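Local coordinates for protein gene product PA4716 (Pseudomonas aeruginosa, PDB 1U0K) that is of unknown function but probably catalyses an isomerisation, perhaps as an epimerase, at the interface of chains A and B. Numbering follows the deposited sequence. Chains: chain A/B, gene product PA4716.

The interface of chains A and B. Residues chain A 43-47; chain B 43-47.
In each chain helix 34-44 ends at A:Leu44 or B:Leu44, and the next residue turns into the left-handed region (A:Arg45 phi/psi 62/16°); the carbonyls of A:Glu43, A:Leu44 and A:Arg45 point towards the two-fold-related copy, and A:Gln46 and B:Gln46 are extended. The two turns meet across the local axis, with side chains of each gripping main-chain oxygens of the other. A:Arg45 sets CG anti to its own carbonyl carbon, runs on nearly straight and bends at chi3, which brings its guanidinium edge to the partner's turn. Its NE gives a hydrogen bond to the carbonyl B:Arg45 O at 2.8 Å, along a lone pair and in the guanidinium plane; the twin from B:Arg45 NE is less straight, 140° at the hydrogen. A:Arg45 CB and B:Arg45 CB pack near the axis, 4.1 Å apart. A:Arg45 NE and B:Arg45 NE are 6.9 Å apart, which should ease the repulsion of like charges. A:Gln46, bent at chi2, sends its amide NE2 to the helix-end carbonyl B:Glu43 O at 3.1 Å, with that oxygen close to the amide plane; B:Gln46 does the same to A:Glu43 O. Each amide crosses the partner arginine's aliphatic stem obliquely, A:Gln46 CD lying 3.9 Å from B:Arg45 CD. The patch is part of a two-fold interface that may help form a dimer, and its centre lies about 9 Å from A:Glu48, the predicted active-site residue. Waters add further bridges: one joins A:Gln46 OE1 and B:Glu43 O, another A:Arg45 NH2 and B:Arg45 O, and a third, near the axis, sits 2.7 Å from both A:Leu44 O and B:Leu44 O.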
loop_
_atom_site.group_PDB
_atom_site.type_symbol
_atom_site.label_atom_id
_atom_site.label_comp_id
_atom_site.label_asym_id
_atom_site.label_seq_id
_atom_site.Cartn_x
_atom_site.Cartn_y
_atom_site.Cartn_z
ATOM N N GLU A 43 2.441 1.342 8.084
ATOM C CA GLU A 43 1.127 1.833 8.498
ATOM C C GLU A 43 0.472 2.666 7.396
ATOM O O GLU A 43 -0.691 2.441 7.056
ATOM C CB GLU A 43 1.253 2.683 9.758
ATOM C CG GLU A 43 -0.065 3.131 10.359
ATOM C CD GLU A 43 -0.859 2.005 10.963
ATOM O OE1 GLU A 43 -2.077 2.181 11.115
ATOM O OE2 GLU A 43 -0.272 0.958 11.333
ATOM N N LEU A 44 1.211 3.613 6.835
ATOM C CA LEU A 44 0.621 4.576 5.920
ATOM C C LEU A 44 0.517 4.064 4.487
ATOM O O LEU A 44 -0.269 4.595 3.705
ATOM C CB LEU A 44 1.383 5.893 5.992
ATOM C CG LEU A 44 1.337 6.554 7.371
ATOM C CD1 LEU A 44 1.991 7.920 7.329
ATOM C CD2 LEU A 44 -0.107 6.634 7.901
ATOM N N ARG A 45 1.299 3.039 4.138
ATOM C CA ARG A 45 1.203 2.313 2.861
ATOM C C ARG A 45 1.456 3.144 1.605
ATOM O O ARG A 45 1.162 2.707 0.490
ATOM C CB ARG A 45 -0.128 1.557 2.780
ATOM C CG ARG A 45 -0.255 0.551 3.893
ATOM C CD ARG A 45 -1.634 0.008 4.044
ATOM N NE ARG A 45 -2.041 -0.772 2.887
ATOM C CZ ARG A 45 -1.865 -2.074 2.747
ATOM N NH1 ARG A 45 -1.233 -2.767 3.682
ATOM N NH2 ARG A 45 -2.319 -2.687 1.657
ATOM N N GLN A 46 2.040 4.326 1.770
ATOM C CA GLN A 46 2.546 5.064 0.633
ATOM C C GLN A 46 3.816 4.359 0.152
ATOM O O GLN A 46 4.504 3.729 0.959
ATOM C CB GLN A 46 2.817 6.516 1.037
ATOM C CG GLN A 46 1.595 7.186 1.636
ATOM C CD GLN A 46 0.423 7.233 0.661
ATOM O OE1 GLN A 46 0.563 7.741 -0.449
ATOM N NE2 GLN A 46 -0.732 6.694 1.072
ATOM N N PHE A 47 4.099 4.433 -1.134
ATOM C CA PHE A 47 5.224 3.689 -1.713
ATOM C C PHE A 47 6.504 4.042 -0.944
ATOM O O PHE A 47 7.325 3.171 -0.673
ATOM C CB PHE A 47 5.377 3.959 -3.210
ATOM C CG PHE A 47 6.201 2.922 -3.942
ATOM C CD1 PHE A 47 5.589 1.862 -4.613
ATOM C CD2 PHE A 47 7.584 3.006 -3.961
ATOM C CE1 PHE A 47 6.353 0.908 -5.296
ATOM C CE2 PHE A 47 8.351 2.044 -4.635
ATOM C CZ PHE A 47 7.736 1.004 -5.295
ATOM N N GLU B 43 -6.030 7.018 -2.758
ATOM C CA GLU B 43 -4.983 7.917 -2.285
ATOM C C GLU B 43 -4.328 7.380 -1.021
ATOM O O GLU B 43 -3.086 7.360 -0.906
ATOM C CB GLU B 43 -5.539 9.314 -2.011
ATOM C CG GLU B 43 -4.481 10.331 -1.604
ATOM C CD GLU B 43 -3.485 10.644 -2.691
ATOM O OE1 GLU B 43 -3.779 10.472 -3.891
ATOM O OE2 GLU B 43 -2.382 11.109 -2.313
ATOM N N LEU B 44 -5.151 6.970 -0.061
ATOM C CA LEU B 44 -4.656 6.581 1.260
ATOM C C LEU B 44 -4.050 5.185 1.288
ATOM O O LEU B 44 -3.277 4.872 2.177
ATOM C CB LEU B 44 -5.769 6.717 2.309
ATOM C CG LEU B 44 -6.314 8.139 2.468
ATOM C CD1 LEU B 44 -7.395 8.147 3.526
ATOM C CD2 LEU B 44 -5.215 9.131 2.822
ATOM N N ARG B 45 -4.418 4.348 0.322
ATOM C CA ARG B 45 -3.816 3.038 0.108
ATOM C C ARG B 45 -4.005 2.025 1.234
ATOM O O ARG B 45 -3.358 0.985 1.229
ATOM C CB ARG B 45 -2.323 3.175 -0.238
ATOM C CG ARG B 45 -2.086 3.885 -1.545
ATOM C CD ARG B 45 -0.684 4.389 -1.719
ATOM N NE ARG B 45 0.234 3.335 -2.122
ATOM C CZ ARG B 45 0.681 3.148 -3.366
ATOM N NH1 ARG B 45 0.266 3.916 -4.373
ATOM N NH2 ARG B 45 1.539 2.167 -3.606
ATOM N N GLN B 46 -4.888 2.298 2.190
ATOM C CA GLN B 46 -5.303 1.285 3.160
ATOM C C GLN B 46 -6.087 0.239 2.393
ATOM O O GLN B 46 -6.754 0.562 1.403
ATOM C CB GLN B 46 -6.143 1.916 4.280
ATOM C CG GLN B 46 -5.415 3.041 4.989
ATOM C CD GLN B 46 -4.136 2.603 5.651
ATOM O OE1 GLN B 46 -4.122 1.659 6.435
ATOM N NE2 GLN B 46 -3.044 3.285 5.314
ATOM N N PHE B 47 -5.985 -1.020 2.794
ATOM C CA PHE B 47 -6.585 -2.093 1.988
ATOM C C PHE B 47 -8.073 -1.797 1.806
ATOM O O PHE B 47 -8.618 -1.950 0.695
ATOM C CB PHE B 47 -6.346 -3.469 2.615
ATOM C CG PHE B 47 -6.609 -4.623 1.690
ATOM C CD1 PHE B 47 -5.569 -5.213 0.998
ATOM C CD2 PHE B 47 -7.892 -5.129 1.516
ATOM C CE1 PHE B 47 -5.796 -6.284 0.135
ATOM C CE2 PHE B 47 -8.116 -6.199 0.660
ATOM C CZ PHE B 47 -7.077 -6.761 -0.039
HETATM O O HOH W 1 -2.296 6.293 4.191
HETATM O O HOH W 2 -3.041 -1.055 -0.675
HETATM O O HOH W 3 -1.018 7.393 -2.736
#